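PDB 4WOJ: aspartate semialdehyde dehydrogenase from Francisella tularensis subsp. tularensis, which probably catalyses the NADPH-dependent reductive dephosphorylation of L-aspartyl-4-phosphate to L-aspartate-semialdehyde, an early step toward lysine, methionine and threonine. Local coordinates for residues His89-Glu93 against Ala94-Gly98; Ser238-Thr241 against Lys242-Lys246. All coordinates share one frame; numbering follows the deposited sequence.

Contact 1: His89-Glu93 against Ala94-Gly98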
loop_
_atom_site.group_PDB
_atom_site.type_symbol
_atom_site.label_atom_id
_atom_site.label_comp_id
_atom_site.label_asym_id
_atom_site.label_seq_id
_atom_site.Cartn_x
_atom_site.Cartn_y
_atom_site.Cartn_z
ATOM N N HIS B 89 25.827 -27.162 3.177
ATOM C CA HIS B 89 26.541 -28.065 2.266
ATOM C C HIS B 89 27.666 -28.831 2.973
ATOM O O HIS B 89 27.859 -30.027 2.714
ATOM C CB HIS B 89 27.083 -27.320 1.042
ATOM C CG HIS B 89 28.188 -26.362 1.358
ATOM N ND1 HIS B 89 27.961 -25.105 1.881
ATOM C CD2 HIS B 89 29.532 -26.482 1.229
ATOM C CE1 HIS B 89 29.118 -24.487 2.046
ATOM N NE2 HIS B 89 30.085 -25.302 1.662
ATOM N N LYS B 90 28.381 -28.143 3.861
ATOM C CA LYS B 90 29.420 -28.779 4.699
ATOM C C LYS B 90 28.904 -29.960 5.522
ATOM O O LYS B 90 29.602 -30.961 5.683
ATOM C CB LYS B 90 30.036 -27.774 5.670
ATOM C CG LYS B 90 30.927 -26.724 5.028
ATOM C CD LYS B 90 31.598 -25.867 6.097
ATOM C CE LYS B 90 31.969 -24.468 5.615
ATOM N NZ LYS B 90 32.482 -24.377 4.217
ATOM N N LEU B 91 27.692 -29.823 6.051
ATOM C CA LEU B 91 27.045 -30.894 6.799
ATOM C C LEU B 91 26.711 -32.095 5.931
ATOM O O LEU B 91 26.920 -33.228 6.345
ATOM C CB LEU B 91 25.767 -30.398 7.478
ATOM C CG LEU B 91 25.985 -29.390 8.609
ATOM C CD1 LEU B 91 24.683 -28.694 8.972
ATOM C CD2 LEU B 91 26.590 -30.070 9.832
ATOM N N ARG B 92 26.160 -31.865 4.747
ATOM C CA ARG B 92 25.801 -33.005 3.885
ATOM C C ARG B 92 27.084 -33.647 3.349
ATOM O O ARG B 92 27.220 -34.866 3.348
ATOM C CB ARG B 92 24.863 -32.602 2.738
ATOM C CG ARG B 92 23.494 -32.072 3.154
ATOM C CD ARG B 92 22.605 -33.131 3.779
ATOM N NE ARG B 92 21.303 -32.559 4.138
ATOM C CZ ARG B 92 20.575 -32.896 5.207
ATOM N NH1 ARG B 92 20.994 -33.837 6.055
ATOM N NH2 ARG B 92 19.413 -32.289 5.440
ATOM N N GLU B 93 28.024 -32.796 2.934
ATOM C CA GLU B 93 29.397 -33.201 2.555
ATOM C C GLU B 93 30.099 -34.007 3.649
ATOM O O GLU B 93 30.908 -34.880 3.360
ATOM C CB GLU B 93 30.266 -31.971 2.248
ATOM C CG GLU B 93 30.053 -31.338 0.873
ATOM C CD GLU B 93 30.923 -30.104 0.672
ATOM O OE1 GLU B 93 31.564 -29.663 1.663
ATOM O OE2 GLU B 93 30.982 -29.577 -0.465
ATOM N N ALA B 94 29.798 -33.682 4.902
ATOM C CA ALA B 94 30.347 -34.397 6.061
ATOM C C ALA B 94 29.456 -35.548 6.539
ATOM O O ALA B 94 29.559 -35.946 7.690
ATOM C CB ALA B 94 30.607 -33.421 7.199
ATOM N N GLY B 95 28.579 -36.057 5.665
ATOM C CA GLY B 95 27.772 -37.267 5.930
ATOM C C GLY B 95 26.428 -37.119 6.655
ATOM O O GLY B 95 25.575 -38.019 6.566
ATOM N N TRP B 96 26.224 -35.998 7.356
ATOM C CA TRP B 96 25.047 -35.802 8.232
ATOM C C TRP B 96 23.728 -35.997 7.469
ATOM O O TRP B 96 23.485 -35.280 6.535
ATOM C CB TRP B 96 25.071 -34.389 8.820
ATOM C CG TRP B 96 23.971 -34.065 9.786
ATOM C CD1 TRP B 96 23.815 -34.578 11.040
ATOM C CD2 TRP B 96 22.902 -33.113 9.608
ATOM N NE1 TRP B 96 22.718 -34.015 11.653
ATOM C CE2 TRP B 96 22.133 -33.120 10.795
ATOM C CE3 TRP B 96 22.515 -32.261 8.560
ATOM C CZ2 TRP B 96 20.994 -32.310 10.964
ATOM C CZ3 TRP B 96 21.386 -31.454 8.728
ATOM C CH2 TRP B 96 20.641 -31.482 9.927
ATOM N N GLN B 97 22.881 -36.934 7.899
ATOM C CA GLN B 97 21.585 -37.188 7.244
ATOM C C GLN B 97 20.331 -36.787 8.049
ATOM O O GLN B 97 19.256 -37.372 7.874
ATOM C CB GLN B 97 21.454 -38.652 6.874
ATOM C CG GLN B 97 22.335 -39.084 5.729
ATOM C CD GLN B 97 22.478 -40.587 5.731
ATOM O OE1 GLN B 97 21.526 -41.301 6.038
ATOM N NE2 GLN B 97 23.678 -41.080 5.440
ATOM N N GLY B 98 20.467 -35.779 8.895
ATOM C CA GLY B 98 19.349 -35.294 9.666
ATOM C C GLY B 98 18.507 -34.248 8.953
ATOM O O GLY B 98 18.836 -33.784 7.856
#
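Arg92 reaches past the end of its own helix and takes hold of the backbone that follows it. Its NH1 donates to two carbonyls, Trp96 O at 2.9 Å and Gly98 O at 2.8 Å, while NH2 meets the same Gly98 O at 2.9 Å. Both nitrogens thus close end-on upon one oxygen. The two carbonyl oxygens lie close to the guanidinium plane, but NH1 meets Gly98 O on a lone pair and Trp96 O from above its carbonyl plane. The bend of the arginine chain at chi2 (-68°) swings the group forward, although its CB sets off away from the loop. The guanidinium and the indole lie 11° from parallel, with Trp96 CZ3 over one guanidinium face and Arg92 NH1 3.3 Å from Trp96 CE3. A salt bridge from NH2 to Asp135 further fixes the rotation of the arginine head.

The turn that Arg92 spans is a Schellman motif that ends helix 81-93: Gly95, with positive phi (87°), is its C-prime residue, Gly95 N bonds to Arg92 O at 2.9 Å, and Trp96 N makes a weak bond to Leu91 O.

Packing is dense on the inner side. Leu91 CB lies 3.9 Å from Trp96 CE3; the two side chains run side by side in the same direction and both touch Leu75 of strand 74-77. Gly98 N lies over the centre of one face of the indole, whose NE1 bonds to Met72 O. The outer side is looser: Ala94, Gly95 and Gln97 are exposed, as is Glu93, its CB turned away from the loop.

Contact 2: Ser238-Thr241 against Lys242-Lys246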
loop_
_atom_site.group_PDB
_atom_site.type_symbol
_atom_site.label_atom_id
_atom_site.label_comp_id
_atom_site.label_asym_id
_atom_site.label_seq_id
_atom_site.Cartn_x
_atom_site.Cartn_y
_atom_site.Cartn_z
ATOM N N SER B 238 13.132 -10.605 -16.040
ATOM C CA SER B 238 11.714 -10.486 -16.440
ATOM C C SER B 238 11.089 -9.093 -16.178
ATOM O O SER B 238 10.082 -8.731 -16.787
ATOM C CB SER B 238 10.864 -11.569 -15.736
ATOM O OG SER B 238 10.707 -11.322 -14.326
ATOM N N GLY B 239 11.682 -8.333 -15.258
ATOM C CA GLY B 239 11.131 -7.035 -14.816
ATOM C C GLY B 239 10.710 -7.048 -13.354
ATOM O O GLY B 239 10.567 -5.998 -12.724
ATOM N N GLN B 240 10.497 -8.252 -12.836
ATOM C CA GLN B 240 10.098 -8.458 -11.442
ATOM C C GLN B 240 11.264 -8.232 -10.501
ATOM O O GLN B 240 12.423 -8.290 -10.920
ATOM C CB GLN B 240 9.612 -9.887 -11.236
ATOM C CG GLN B 240 8.416 -10.284 -12.082
ATOM C CD GLN B 240 8.174 -11.776 -12.071
ATOM O OE1 GLN B 240 9.006 -12.547 -12.565
ATOM N NE2 GLN B 240 7.043 -12.197 -11.504
ATOM N N THR B 241 10.967 -7.954 -9.236
ATOM C CA THR B 241 11.984 -8.109 -8.216
ATOM C C THR B 241 11.980 -9.587 -7.852
ATOM O O THR B 241 11.078 -10.348 -8.256
ATOM C CB THR B 241 11.747 -7.260 -6.955
ATOM O OG1 THR B 241 10.534 -7.646 -6.311
ATOM C CG2 THR B 241 11.638 -5.819 -7.310
ATOM N N LYS B 242 12.992 -10.007 -7.106
ATOM C CA LYS B 242 13.078 -11.408 -6.698
ATOM C C LYS B 242 11.902 -11.716 -5.768
ATOM O O LYS B 242 11.311 -12.806 -5.848
ATOM C CB LYS B 242 14.421 -11.746 -6.057
ATOM C CG LYS B 242 14.790 -13.229 -6.125
ATOM C CD LYS B 242 16.307 -13.421 -6.116
ATOM C CE LYS B 242 16.905 -13.450 -4.707
ATOM N NZ LYS B 242 17.183 -14.851 -4.262
ATOM N N GLU B 243 11.541 -10.726 -4.944
ATOM C CA GLU B 243 10.379 -10.819 -4.051
ATOM C C GLU B 243 9.108 -11.226 -4.751
ATOM O O GLU B 243 8.336 -12.030 -4.222
ATOM C CB GLU B 243 10.135 -9.473 -3.358
ATOM C CG GLU B 243 9.157 -9.532 -2.178
ATOM C CD GLU B 243 9.676 -10.363 -1.018
ATOM O OE1 GLU B 243 10.857 -10.775 -1.046
ATOM O OE2 GLU B 243 8.905 -10.583 -0.047
ATOM N N GLU B 244 8.917 -10.661 -5.946
ATOM C CA GLU B 244 7.720 -10.850 -6.792
ATOM C C GLU B 244 7.720 -12.173 -7.591
ATOM O O GLU B 244 6.703 -12.846 -7.691
ATOM C CB GLU B 244 7.597 -9.669 -7.764
ATOM C CG GLU B 244 7.385 -8.333 -7.062
ATOM C CD GLU B 244 7.749 -7.108 -7.896
ATOM O OE1 GLU B 244 8.321 -7.230 -9.007
ATOM O OE2 GLU B 244 7.460 -5.994 -7.428
ATOM N N TYR B 245 8.862 -12.537 -8.156
ATOM C CA TYR B 245 9.005 -13.824 -8.840
ATOM C C TYR B 245 8.789 -15.016 -7.850
ATOM O O TYR B 245 8.330 -16.072 -8.251
ATOM C CB TYR B 245 10.392 -13.897 -9.545
ATOM C CG TYR B 245 10.961 -15.294 -9.660
ATOM C CD1 TYR B 245 10.781 -16.058 -10.808
ATOM C CD2 TYR B 245 11.664 -15.862 -8.591
ATOM C CE1 TYR B 245 11.298 -17.343 -10.876
ATOM C CE2 TYR B 245 12.185 -17.147 -8.647
ATOM C CZ TYR B 245 12.002 -17.883 -9.783
ATOM O OH TYR B 245 12.531 -19.156 -9.798
ATOM N N LYS B 246 9.197 -14.861 -6.586
ATOM C CA LYS B 246 9.009 -15.913 -5.575
ATOM C C LYS B 246 7.568 -16.356 -5.480
ATOM O O LYS B 246 7.282 -17.520 -5.228
ATOM C CB LYS B 246 9.365 -15.433 -4.160
ATOM C CG LYS B 246 10.841 -15.257 -3.889
ATOM C CD LYS B 246 11.119 -14.954 -2.424
ATOM C CE LYS B 246 12.586 -14.584 -2.182
ATOM N NZ LYS B 246 12.821 -13.102 -2.235
HETATM O O HOH W 1 9.071 -4.947 -5.524
#
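A capping box opens helix 242-255, with Thr241 as N-cap and Glu244 as its reciprocal partner. Thr241 N donates to Glu244 OE1 at 2.8 Å in a nearly straight bond (164°) that meets the carboxylate from above its plane. The return bond, from Glu244 N to Thr241 OG1, is weak at 3.4 Å. With chi1 at 63°, OG1 sits between the backbone N and the carbonyl carbon of its residue, facing the first turn of the helix. Thr241 O begins the regular helical pattern by accepting from Tyr245 N at 3.1 Å.

Before the cap, Ser238 OG donates to Gln240 OE1 at 2.7 Å, and that oxygen also lies 3.6 Å from Tyr245 CB, near the edge of the tyrosine ring. The amide stands almost perpendicular to the ring plane.

The box faces the dimer interface: Glu244 OE1 forms salt bridges with Arg333 and Lys335 of the second subunit, charges that would favour an ionised carboxylate. Glu243 OE2 bonds to Asn140, and the Glu243 side chain lies about 5 Å from that of Cys141, the predicted acyl-thioester residue. One water joins the two box residues, donating to Glu244 OE2 at 2.7 Å and accepting from Thr241 OG1 at 3.2 Å.

From the N terminus, the chain reaches contact 1 first, within the NAD-binding domain, where 89-98 turns out of helix 81-93 and leads into strand 99-102 of the parallel sheet. Contact 2 comes later, in the dimerisation domain, where 238-246 carries the loop after helix 198-209 into helix 242-255. Each is a local turn in continuous chain, so they follow in series and neither nest nor cross. One ends a helix and the other starts one. The centres of contact 1 and contact 2 are about 31 Å apart, and their nearest atoms about 16 Å. Contact 1 ties helix to sheet within its subunit, whereas contact 2 also meets the second subunit.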